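PDB 6NDS: 3-hydroxy-3-methylglutaryl-CoA lyase from Acinetobacter baumannii, which is a lyase of the HMGL-like family, built on a TIM-barrel fold, and binds coenzyme A and a zinc ion. Local coordinates for residues Trp33-Asn44 and Asn67-Ile78; Glu55-Lys63 and Gly88-Ala99. All coordinates share one frame; numbering follows the deposited sequence.

Interaction 1. Residues Trp33-Asn44 and Asn67-Ile78. With EDO (1,2-ethanediol), chain G.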
loop_
_atom_site.group_PDB
_atom_site.type_symbol
_atom_site.label_atom_id
_atom_site.label_comp_id
_atom_site.label_asym_id
_atom_site.label_seq_id
_atom_site.Cartn_x
_atom_site.Cartn_y
_atom_site.Cartn_z
ATOM N N TRP A 33 -1.704 -5.539 26.944
ATOM C CA TRP A 33 -0.566 -6.360 27.312
ATOM C C TRP A 33 -0.689 -7.745 26.688
ATOM O O TRP A 33 -1.761 -8.361 26.721
ATOM C CB TRP A 33 -0.531 -6.449 28.836
ATOM C CG TRP A 33 0.430 -7.416 29.418
ATOM C CD1 TRP A 33 0.140 -8.631 29.984
ATOM C CD2 TRP A 33 1.837 -7.245 29.528
ATOM N NE1 TRP A 33 1.292 -9.227 30.432
ATOM C CE2 TRP A 33 2.352 -8.396 30.161
ATOM C CE3 TRP A 33 2.722 -6.229 29.145
ATOM C CZ2 TRP A 33 3.707 -8.561 30.419
ATOM C CZ3 TRP A 33 4.073 -6.392 29.413
ATOM C CH2 TRP A 33 4.552 -7.550 30.045
ATOM N N VAL A 34 0.405 -8.237 26.112
ATOM C CA VAL A 34 0.512 -9.614 25.650
ATOM C C VAL A 34 1.281 -10.401 26.708
ATOM O O VAL A 34 2.451 -10.065 26.972
ATOM C CB VAL A 34 1.203 -9.721 24.288
ATOM C CG1 VAL A 34 1.375 -11.191 23.894
ATOM C CG2 VAL A 34 0.407 -8.955 23.221
ATOM N N PRO A 35 0.682 -11.400 27.343
ATOM C CA PRO A 35 1.371 -12.116 28.418
ATOM C C PRO A 35 2.701 -12.684 27.959
ATOM O O PRO A 35 2.886 -13.053 26.794
ATOM C CB PRO A 35 0.402 -13.238 28.783
ATOM C CG PRO A 35 -0.935 -12.764 28.330
ATOM C CD PRO A 35 -0.698 -11.872 27.148
ATOM N N THR A 36 3.604 -12.813 28.923
ATOM C CA THR A 36 4.964 -13.261 28.633
ATOM C C THR A 36 4.994 -14.597 27.888
ATOM O O THR A 36 5.731 -14.743 26.904
ATOM C CB THR A 36 5.737 -13.332 29.945
ATOM O OG1 THR A 36 5.696 -12.033 30.554
ATOM C CG2 THR A 36 7.178 -13.737 29.680
ATOM N N ASP A 37 4.211 -15.588 28.333
ATOM C CA ASP A 37 4.285 -16.879 27.655
ATOM C C ASP A 37 3.673 -16.818 26.263
ATOM O O ASP A 37 4.037 -17.636 25.411
ATOM C CB ASP A 37 3.664 -18.014 28.488
ATOM C CG ASP A 37 2.212 -17.774 28.902
ATOM O OD1 ASP A 37 1.622 -16.731 28.567
ATOM O OD2 ASP A 37 1.666 -18.651 29.598
ATOM N N LYS A 38 2.785 -15.858 26.008
ATOM C CA LYS A 38 2.235 -15.717 24.666
ATOM C C LYS A 38 3.173 -14.944 23.751
ATOM O O LYS A 38 3.171 -15.184 22.538
ATOM C CB LYS A 38 0.848 -15.067 24.728
ATOM C CG LYS A 38 -0.163 -15.945 25.450
ATOM C CD LYS A 38 -1.578 -15.377 25.434
ATOM C CE LYS A 38 -2.475 -16.159 26.377
ATOM N NZ LYS A 38 -3.909 -15.811 26.197
ATOM N N LYS A 39 3.977 -14.023 24.305
ATOM C CA LYS A 39 5.069 -13.436 23.530
ATOM C C LYS A 39 6.048 -14.524 23.108
ATOM O O LYS A 39 6.489 -14.568 21.951
ATOM C CB LYS A 39 5.806 -12.364 24.344
ATOM C CG LYS A 39 5.043 -11.049 24.596
ATOM C CD LYS A 39 6.034 -9.989 25.089
ATOM C CE LYS A 39 5.365 -8.672 25.457
ATOM N NZ LYS A 39 4.733 -8.736 26.813
ATOM N N ILE A 40 6.389 -15.412 24.042
ATOM C CA ILE A 40 7.301 -16.515 23.756
ATOM C C ILE A 40 6.715 -17.419 22.681
ATOM O O ILE A 40 7.403 -17.795 21.721
ATOM C CB ILE A 40 7.618 -17.291 25.050
ATOM C CG1 ILE A 40 8.531 -16.450 25.951
ATOM C CG2 ILE A 40 8.256 -18.619 24.729
ATOM C CD1 ILE A 40 8.582 -16.914 27.370
ATOM N N ASP A 41 5.421 -17.734 22.789
ATOM C CA ASP A 41 4.765 -18.585 21.793
ATOM C C ASP A 41 4.803 -17.952 20.410
ATOM O O ASP A 41 5.021 -18.639 19.403
ATOM C CB ASP A 41 3.310 -18.845 22.196
ATOM C CG ASP A 41 3.172 -19.904 23.268
ATOM O OD1 ASP A 41 4.177 -20.558 23.614
ATOM O OD2 ASP A 41 2.040 -20.087 23.766
ATOM N N LEU A 42 4.541 -16.643 20.340
ATOM C CA LEU A 42 4.542 -15.937 19.060
ATOM C C LEU A 42 5.916 -16.003 18.407
ATOM O O LEU A 42 6.037 -16.321 17.216
ATOM C CB LEU A 42 4.116 -14.484 19.266
ATOM C CG LEU A 42 4.253 -13.583 18.030
ATOM C CD1 LEU A 42 3.299 -14.017 16.931
ATOM C CD2 LEU A 42 4.038 -12.115 18.420
ATOM N N ILE A 43 6.967 -15.739 19.185
ATOM C CA ILE A 43 8.321 -15.812 18.640
ATOM C C ILE A 43 8.656 -17.239 18.225
ATOM O O ILE A 43 9.252 -17.458 17.164
ATOM C CB ILE A 43 9.326 -15.244 19.656
ATOM C CG1 ILE A 43 9.048 -13.747 19.866
ATOM C CG2 ILE A 43 10.773 -15.495 19.195
ATOM C CD1 ILE A 43 9.622 -13.199 21.162
ATOM N N ASN A 44 8.260 -18.235 19.036
ATOM C CA ASN A 44 8.508 -19.627 18.658
ATOM C C ASN A 44 7.834 -19.954 17.327
ATOM O O ASN A 44 8.399 -20.686 16.509
ATOM C CB ASN A 44 8.017 -20.585 19.740
ATOM C CG ASN A 44 8.918 -20.605 20.958
ATOM O OD1 ASN A 44 10.035 -20.085 20.930
ATOM N ND2 ASN A 44 8.444 -21.224 22.035
ATOM N N ASN A 67 4.934 -2.253 27.730
ATOM C CA ASN A 67 4.556 -3.480 27.033
ATOM C C ASN A 67 5.723 -4.431 26.794
ATOM O O ASN A 67 5.490 -5.620 26.549
ATOM C CB ASN A 67 3.927 -3.155 25.681
ATOM C CG ASN A 67 2.462 -2.861 25.770
ATOM O OD1 ASN A 67 1.796 -3.200 26.756
ATOM N ND2 ASN A 67 1.932 -2.245 24.715
ATOM N N LEU A 68 6.966 -3.944 26.826
ATOM C CA LEU A 68 8.132 -4.771 26.555
ATOM C C LEU A 68 8.997 -4.984 27.797
ATOM O O LEU A 68 10.157 -5.393 27.676
ATOM C CB LEU A 68 8.953 -4.151 25.422
ATOM C CG LEU A 68 8.233 -4.060 24.066
ATOM C CD1 LEU A 68 9.198 -3.466 23.035
ATOM C CD2 LEU A 68 7.752 -5.432 23.632
ATOM N N ARG A 69 8.449 -4.739 28.994
ATOM C CA ARG A 69 9.257 -4.796 30.213
ATOM C C ARG A 69 9.646 -6.211 30.611
ATOM O O ARG A 69 10.438 -6.369 31.551
ATOM C CB ARG A 69 8.524 -4.132 31.384
ATOM C CG ARG A 69 7.317 -4.916 31.887
ATOM C CD ARG A 69 6.499 -4.071 32.871
ATOM N NE ARG A 69 7.293 -3.620 34.015
ATOM C CZ ARG A 69 6.900 -2.701 34.895
ATOM N NH1 ARG A 69 5.717 -2.106 34.768
ATOM N NH2 ARG A 69 7.695 -2.371 35.907
ATOM N N ASP A 70 9.112 -7.233 29.941
ATOM C CA ASP A 70 9.468 -8.620 30.213
ATOM C C ASP A 70 10.525 -9.145 29.249
ATOM O O ASP A 70 10.617 -10.359 29.043
ATOM C CB ASP A 70 8.219 -9.505 30.157
ATOM C CG ASP A 70 7.478 -9.397 28.833
ATOM O OD1 ASP A 70 7.841 -8.544 27.989
ATOM O OD2 ASP A 70 6.521 -10.174 28.622
ATOM N N GLY A 71 11.339 -8.257 28.663
ATOM C CA GLY A 71 12.286 -8.692 27.645
ATOM C C GLY A 71 13.235 -9.779 28.118
ATOM O O GLY A 71 13.539 -10.716 27.374
ATOM N N GLU A 72 13.727 -9.672 29.354
ATOM C CA GLU A 72 14.652 -10.693 29.838
ATOM C C GLU A 72 13.996 -12.067 29.854
ATOM O O GLU A 72 14.593 -13.053 29.409
ATOM C CB GLU A 72 15.171 -10.342 31.231
ATOM C CG GLU A 72 16.092 -11.417 31.788
ATOM C CD GLU A 72 17.185 -10.852 32.664
ATOM O OE1 GLU A 72 17.038 -9.698 33.118
ATOM O OE2 GLU A 72 18.191 -11.558 32.894
ATOM N N GLU A 73 12.761 -12.152 30.350
ATOM C CA GLU A 73 12.112 -13.458 30.421
ATOM C C GLU A 73 11.743 -13.963 29.034
ATOM O O GLU A 73 11.808 -15.169 28.779
ATOM C CB GLU A 73 10.886 -13.391 31.335
ATOM C CG GLU A 73 10.141 -14.725 31.511
ATOM C CD GLU A 73 11.010 -15.847 32.084
ATOM O OE1 GLU A 73 12.034 -15.560 32.734
ATOM O OE2 GLU A 73 10.657 -17.028 31.891
ATOM N N VAL A 74 11.391 -13.061 28.115
ATOM C CA VAL A 74 11.117 -13.501 26.748
ATOM C C VAL A 74 12.366 -14.121 26.131
ATOM O O VAL A 74 12.320 -15.221 25.555
ATOM C CB VAL A 74 10.581 -12.334 25.905
ATOM C CG1 VAL A 74 10.509 -12.752 24.450
ATOM C CG2 VAL A 74 9.195 -11.916 26.416
ATOM N N PHE A 75 13.506 -13.426 26.240
ATOM C CA PHE A 75 14.741 -13.944 25.660
ATOM C C PHE A 75 15.188 -15.223 26.348
ATOM O O PHE A 75 15.795 -16.083 25.701
ATOM C CB PHE A 75 15.856 -12.896 25.723
ATOM C CG PHE A 75 15.863 -11.937 24.552
ATOM C CD1 PHE A 75 16.743 -12.119 23.486
ATOM C CD2 PHE A 75 14.986 -10.868 24.513
ATOM C CE1 PHE A 75 16.743 -11.238 22.403
ATOM C CE2 PHE A 75 14.983 -9.980 23.437
ATOM C CZ PHE A 75 15.859 -10.166 22.386
ATOM N N THR A 76 14.886 -15.364 27.647
ATOM C CA THR A 76 15.199 -16.577 28.400
ATOM C C THR A 76 14.375 -17.759 27.911
ATOM O O THR A 76 14.875 -18.891 27.838
ATOM C CB THR A 76 14.924 -16.336 29.892
ATOM O OG1 THR A 76 15.885 -15.425 30.411
ATOM C CG2 THR A 76 14.967 -17.651 30.700
ATOM N N GLY A 77 13.111 -17.508 27.572
ATOM C CA GLY A 77 12.126 -18.549 27.390
ATOM C C GLY A 77 11.963 -19.081 25.983
ATOM O O GLY A 77 11.475 -20.203 25.819
ATOM N N ILE A 78 12.367 -18.313 24.963
ATOM C CA ILE A 78 12.131 -18.736 23.586
ATOM C C ILE A 78 13.032 -19.913 23.225
ATOM O O ILE A 78 14.105 -20.124 23.807
ATOM C CB ILE A 78 12.340 -17.566 22.603
ATOM C CG1 ILE A 78 13.726 -16.933 22.785
ATOM C CG2 ILE A 78 11.220 -16.527 22.763
ATOM C CD1 ILE A 78 14.072 -15.915 21.671
HETATM C C1 EDO G . 13.987 -22.645 27.252
HETATM O O1 EDO G . 15.059 -21.697 27.239
HETATM C C2 EDO G . 13.582 -22.941 25.816
HETATM O O2 EDO G . 14.750 -23.264 25.054
HETATM O O HOH W 1 2.839 -6.626 25.644
HETATM O O HOH W 2 10.155 -21.984 24.221
#

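Interaction 2. Residues Glu55-Lys63 and Gly88-Ala99. With COA (coenzyme A), chain B.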
loop_
_atom_site.group_PDB
_atom_site.type_symbol
_atom_site.label_atom_id
_atom_site.label_comp_id
_atom_site.label_asym_id
_atom_site.label_seq_id
_atom_site.Cartn_x
_atom_site.Cartn_y
_atom_site.Cartn_z
ATOM N N GLU A 55 13.522 -9.651 15.729
ATOM C CA GLU A 55 13.743 -8.721 16.836
ATOM C C GLU A 55 12.756 -9.123 17.925
ATOM O O GLU A 55 11.557 -8.831 17.837
ATOM C CB GLU A 55 13.579 -7.273 16.379
ATOM C CG GLU A 55 14.213 -6.274 17.350
ATOM C CD GLU A 55 14.409 -4.897 16.725
ATOM O OE1 GLU A 55 13.394 -4.211 16.480
ATOM O OE2 GLU A 55 15.571 -4.513 16.461
ATOM N N ALA A 56 13.267 -9.816 18.949
ATOM C CA ALA A 56 12.438 -10.473 19.955
ATOM C C ALA A 56 12.005 -9.549 21.087
ATOM O O ALA A 56 11.114 -9.927 21.855
ATOM C CB ALA A 56 13.177 -11.675 20.552
ATOM N N GLY A 57 12.600 -8.371 21.224
ATOM C CA GLY A 57 12.182 -7.462 22.274
ATOM C C GLY A 57 13.146 -6.302 22.404
ATOM O O GLY A 57 14.033 -6.097 21.564
ATOM N N SER A 58 12.947 -5.540 23.479
ATOM C CA SER A 58 13.734 -4.353 23.775
ATOM C C SER A 58 14.218 -4.411 25.209
ATOM O O SER A 58 13.589 -5.035 26.069
ATOM C CB SER A 58 12.918 -3.056 23.620
ATOM O OG SER A 58 12.505 -2.871 22.294
ATOM N N PHE A 59 15.313 -3.710 25.474
ATOM C CA PHE A 59 15.825 -3.553 26.831
ATOM C C PHE A 59 15.835 -2.066 27.152
ATOM O O PHE A 59 16.881 -1.419 27.174
ATOM C CB PHE A 59 17.195 -4.228 26.960
ATOM C CG PHE A 59 17.106 -5.716 26.754
ATOM C CD1 PHE A 59 16.830 -6.552 27.825
ATOM C CD2 PHE A 59 17.216 -6.264 25.488
ATOM C CE1 PHE A 59 16.700 -7.917 27.641
ATOM C CE2 PHE A 59 17.075 -7.634 25.291
ATOM C CZ PHE A 59 16.826 -8.459 26.381
ATOM N N VAL A 60 14.634 -1.533 27.388
ATOM C CA VAL A 60 14.404 -0.106 27.572
ATOM C C VAL A 60 13.674 0.101 28.894
ATOM O O VAL A 60 13.240 -0.847 29.549
ATOM C CB VAL A 60 13.597 0.505 26.401
ATOM C CG1 VAL A 60 14.346 0.330 25.083
ATOM C CG2 VAL A 60 12.210 -0.142 26.310
ATOM N N SER A 61 13.560 1.367 29.283
ATOM C CA SER A 61 12.899 1.709 30.533
ATOM C C SER A 61 11.488 1.133 30.555
ATOM O O SER A 61 10.740 1.304 29.585
ATOM C CB SER A 61 12.830 3.226 30.702
ATOM O OG SER A 61 11.980 3.561 31.788
ATOM N N PRO A 62 11.085 0.452 31.627
ATOM C CA PRO A 62 9.684 0.024 31.722
ATOM C C PRO A 62 8.726 1.189 31.880
ATOM O O PRO A 62 7.529 1.021 31.615
ATOM C CB PRO A 62 9.679 -0.884 32.961
ATOM C CG PRO A 62 10.786 -0.337 33.807
ATOM C CD PRO A 62 11.854 0.109 32.836
ATOM N N LYS A 63 9.211 2.366 32.302
ATOM C CA LYS A 63 8.346 3.541 32.335
ATOM C C LYS A 63 8.073 4.060 30.930
ATOM O O LYS A 63 6.987 4.583 30.660
ATOM C CB LYS A 63 8.973 4.641 33.189
ATOM C CG LYS A 63 9.091 4.294 34.663
ATOM C CD LYS A 63 9.701 5.458 35.436
ATOM C CE LYS A 63 9.811 5.152 36.916
ATOM N NZ LYS A 63 10.318 6.335 37.677
ATOM N N GLY A 88 17.925 -7.760 20.036
ATOM C CA GLY A 88 17.281 -6.912 21.028
ATOM C C GLY A 88 17.569 -5.436 20.784
ATOM O O GLY A 88 18.714 -5.067 20.499
ATOM N N LEU A 89 16.543 -4.588 20.891
ATOM C CA LEU A 89 16.705 -3.142 20.729
ATOM C C LEU A 89 17.251 -2.526 22.012
ATOM O O LEU A 89 16.743 -2.795 23.107
ATOM C CB LEU A 89 15.367 -2.489 20.364
ATOM C CG LEU A 89 15.395 -0.961 20.165
ATOM C CD1 LEU A 89 14.386 -0.558 19.113
ATOM C CD2 LEU A 89 15.095 -0.204 21.456
ATOM N N ILE A 90 18.238 -1.643 21.852
ATOM C CA ILE A 90 19.045 -1.106 22.946
ATOM C C ILE A 90 19.120 0.413 22.838
ATOM O O ILE A 90 19.418 0.931 21.750
ATOM C CB ILE A 90 20.455 -1.717 22.920
ATOM C CG1 ILE A 90 20.376 -3.244 22.991
ATOM C CG2 ILE A 90 21.298 -1.158 24.047
ATOM C CD1 ILE A 90 19.621 -3.744 24.196
ATOM N N PRO A 91 18.874 1.177 23.917
ATOM C CA PRO A 91 19.047 2.629 23.812
ATOM C C PRO A 91 20.312 3.161 24.472
ATOM O O PRO A 91 20.710 4.297 24.188
ATOM C CB PRO A 91 17.811 3.154 24.546
ATOM C CG PRO A 91 17.683 2.161 25.700
ATOM C CD PRO A 91 18.190 0.807 25.171
ATOM N N ASN A 92 20.920 2.390 25.376
ATOM C CA ASN A 92 22.015 2.881 26.210
ATOM C C ASN A 92 22.762 1.696 26.826
ATOM O O ASN A 92 22.436 0.531 26.583
ATOM C CB ASN A 92 21.505 3.840 27.298
ATOM C CG ASN A 92 20.505 3.183 28.256
ATOM O OD1 ASN A 92 20.305 1.967 28.246
ATOM N ND2 ASN A 92 19.870 4.002 29.085
ATOM N N LEU A 93 23.766 2.013 27.652
ATOM C CA LEU A 93 24.644 0.974 28.188
ATOM C C LEU A 93 23.898 0.020 29.115
ATOM O O LEU A 93 24.112 -1.198 29.061
ATOM C CB LEU A 93 25.830 1.615 28.909
ATOM C CG LEU A 93 26.768 0.640 29.619
ATOM C CD1 LEU A 93 27.330 -0.358 28.625
ATOM C CD2 LEU A 93 27.883 1.393 30.325
ATOM N N LYS A 94 23.016 0.548 29.969
ATOM C CA LYS A 94 22.255 -0.317 30.867
ATOM C C LYS A 94 21.471 -1.368 30.088
ATOM O O LYS A 94 21.451 -2.543 30.470
ATOM C CB LYS A 94 21.314 0.517 31.734
ATOM N N GLY A 95 20.835 -0.959 28.988
ATOM C CA GLY A 95 20.098 -1.912 28.168
ATOM C C GLY A 95 21.001 -2.916 27.476
ATOM O O GLY A 95 20.659 -4.096 27.366
ATOM N N ALA A 96 22.163 -2.465 27.001
ATOM C CA ALA A 96 23.125 -3.381 26.390
ATOM C C ALA A 96 23.546 -4.473 27.367
ATOM O O ALA A 96 23.635 -5.652 26.998
ATOM C CB ALA A 96 24.348 -2.601 25.899
ATOM N N LEU A 97 23.808 -4.099 28.621
ATOM C CA LEU A 97 24.246 -5.082 29.607
ATOM C C LEU A 97 23.134 -6.075 29.923
ATOM O O LEU A 97 23.397 -7.272 30.088
ATOM C CB LEU A 97 24.724 -4.373 30.874
ATOM C CG LEU A 97 26.027 -3.603 30.662
ATOM C CD1 LEU A 97 26.402 -2.781 31.884
ATOM C CD2 LEU A 97 27.149 -4.561 30.294
ATOM N N ARG A 98 21.888 -5.592 30.006
ATOM C CA ARG A 98 20.742 -6.482 30.181
ATOM C C ARG A 98 20.628 -7.454 29.016
ATOM O O ARG A 98 20.383 -8.649 29.213
ATOM C CB ARG A 98 19.441 -5.673 30.297
ATOM C CG ARG A 98 19.240 -4.852 31.581
ATOM C CD ARG A 98 17.997 -3.951 31.454
ATOM N NE ARG A 98 16.778 -4.720 31.179
ATOM C CZ ARG A 98 15.685 -4.234 30.588
ATOM N NH1 ARG A 98 15.642 -2.973 30.184
ATOM N NH2 ARG A 98 14.632 -5.020 30.389
ATOM N N ALA A 99 20.796 -6.950 27.790
ATOM C CA ALA A 99 20.643 -7.792 26.608
ATOM C C ALA A 99 21.702 -8.885 26.565
ATOM O O ALA A 99 21.409 -10.028 26.192
ATOM C CB ALA A 99 20.703 -6.931 25.341
HETATM N N1A COA B . 16.406 -0.442 30.719
HETATM C C2A COA B . 15.812 -0.398 31.920
HETATM N N3A COA B . 15.915 0.520 32.880
HETATM C C4A COA B . 16.745 1.506 32.503
HETATM C C5A COA B . 17.420 1.609 31.305
HETATM C C6A COA B . 17.233 0.575 30.368
HETATM N N6A COA B . 17.829 0.543 29.181
HETATM N N7A COA B . 18.186 2.768 31.283
HETATM C C8A COA B . 17.961 3.336 32.446
HETATM N N9A COA B . 17.094 2.614 33.230
HETATM C C1B COA B . 16.641 2.926 34.588
HETATM C C2B COA B . 17.769 3.100 35.603
HETATM O O2B COA B . 18.315 1.896 36.096
HETATM C C3B COA B . 17.047 3.943 36.651
HETATM O O3B COA B . 16.088 3.156 37.351
HETATM P P3B COA B . 15.685 3.867 38.748
HETATM O O7A COA B . 14.600 4.889 38.458
HETATM O O8A COA B . 16.955 4.516 39.264
HETATM O O9A COA B . 15.201 2.758 39.664
HETATM C C4B COA B . 16.393 4.950 35.722
HETATM O O4B COA B . 15.940 4.151 34.593
HETATM C C5B COA B . 17.388 5.960 35.214
HETATM O O5B COA B . 16.717 6.909 34.373
HETATM P P1A COA B . 17.630 7.747 33.364
HETATM O O1A COA B . 18.938 7.059 33.162
HETATM O O2A COA B . 17.600 9.193 33.737
HETATM O O3A COA B . 16.762 7.522 32.039
HETATM P P2A COA B . 15.347 8.100 31.579
HETATM O O4A COA B . 15.529 9.525 31.171
HETATM O O5A COA B . 14.298 7.765 32.587
HETATM O O6A COA B . 15.091 7.179 30.290
HETATM C CBP COA B . 15.821 5.871 28.430
HETATM C CCP COA B . 16.082 7.140 29.234
HETATM C CDP COA B . 16.706 5.844 27.180
HETATM C CEP COA B . 16.149 4.652 29.301
HETATM C CAP COA B . 14.340 5.867 28.042
HETATM O OAP COA B . 14.021 7.108 27.430
HETATM C C9P COA B . 13.966 4.742 27.092
HETATM O O9P COA B . 13.926 3.580 27.486
HETATM N N8P COA B . 13.681 5.091 25.848
HETATM C C7P COA B . 13.426 4.124 24.789
HETATM C C6P COA B . 11.984 4.156 24.352
HETATM C C5P COA B . 11.741 3.273 23.147
HETATM O O5P COA B . 12.133 2.107 23.132
HETATM N N4P COA B . 11.076 3.825 22.124
HETATM C C3P COA B . 10.601 3.085 20.963
HETATM C C2P COA B . 11.723 2.407 20.215
HETATM S S1P COA B . 13.042 3.566 19.774
HETATM O O HOH W 3 12.710 -3.592 28.143
#

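Interaction 1. Residues Trp33-Asn44 and Asn67-Ile78
Two neighbouring helices of the TIM-barrel's outer layer, 36-44 and 71-77, pack here at a crossing angle of -45°, and a buried lysine ties their N-terminal ends together. Lys39 meets Asp70, the N-cap residue of helix 71-77, in a salt bridge from NZ to OD2 of 2.9 Å. The lysine arrives on the syn side of OD2, 28° out of the carboxylate plane, while Thr36 OG1 donates to the anti lone pair of the same oxygen at 2.8 Å. Two firm bonds from one helix therefore hold the carboxylate in place. The Lys39 chain runs extended and bends at its end (chi4 80°), which turns NZ back to its own segment, where it reaches Val34 O at 2.6 Å, in the carbonyl plane; a weak bond to Asn67 O adds a further acceptor. Over this cluster lies Trp33, with Lys39 NZ above one face of the indole, offset toward its rim, and Asn67 OD1 in plane at the ring edge. Farther along, the chemistry of this pair turns apolar. Ile43 crosses Val74 at about a right angle, its CD1 pressed to Val74 CG1 at 3.4 Å, tighter than usual contact, and its CG2 rests on Ile78 CG2. Ile40 lies across the C-terminal end of helix 71-77, with CG2 3.7 Å from Gly77 O. There a water joins Asn44 ND2 to Gly77 O, while Asn44 OD1 accepts from Thr79 N. Neighbouring helices packed side by side outside the parallel strands form the helical layer of a TIM barrel.

Interaction 2. Residues Glu55-Lys63 and Gly88-Ala99
Phe59, just past the end of strand 53-58, illustrates how one side chain can bind a strand end to the helix that follows the next strand. Its CB lies 3.5 Å from Gly95 O. With CG anti to the carbonyl carbon (chi1 -64°), the ring lies against helix 93-99: CG is near Gly95 O and Ala99 N, CD1 meets Arg98 CB, CD2 and CE2 meet the methyl of Ala99, CE1 lies near Arg98 O and Ala99 CA, and CZ approaches Ala99 CA. That CA sits over the ring centre, a CH-pi contact 3.8 Å from the centroid, while Gly88 CA comes to the ring edge. Beside that edge the backbones pair as parallel strands, Leu89 N donating to Gly57 O and Phe59 N to Leu89 O, the latter at 2.9 Å and nearly straight. The guanidinium of Arg98 stands steeply to the phenyl plane, 75° apart, with CD1 of Phe59 over one of its faces. Its NH1 donates to Val60 O from above the carbonyl plane and makes a weak bond to N1A of coenzyme A. Phe59 O accepts from N6A of coenzyme A at 3.0 Å. Asn92 works in both directions: OD1 accepts from N6A and from Gly95 N, the latter capping the helix, while ND2 donates to N7A at 3.0 Å. Ser61 N holds O9P of the pantetheine arm. Adenine recognition by the loops at the C-terminal ends of parallel strands and the helix that follows places this contact in the ligand pocket of a TIM barrel.

Both interactions involve the beta-alpha-beta unit of strand 53-58, helix 71-77 and strand 85-90, seen from different layers. Interaction 1 is partly buried and joins the unit's helix to the preceding helix 36-46 in the outer shell; interaction 2 is buried and joins its two strands, together with helix 93-101, beside coenzyme A. Their segments alternate along the chain and touch directly: Phe75 CD2 packs on Phe59 CZ at 3.6 Å, and Leu68 CD1 on Ser58 OG. Side-chain charge pairing marks the shell, backbone strand pairing and ligand bonds the pocket. Each contact includes an aromatic ring, exposed in interaction 1 and buried in interaction 2.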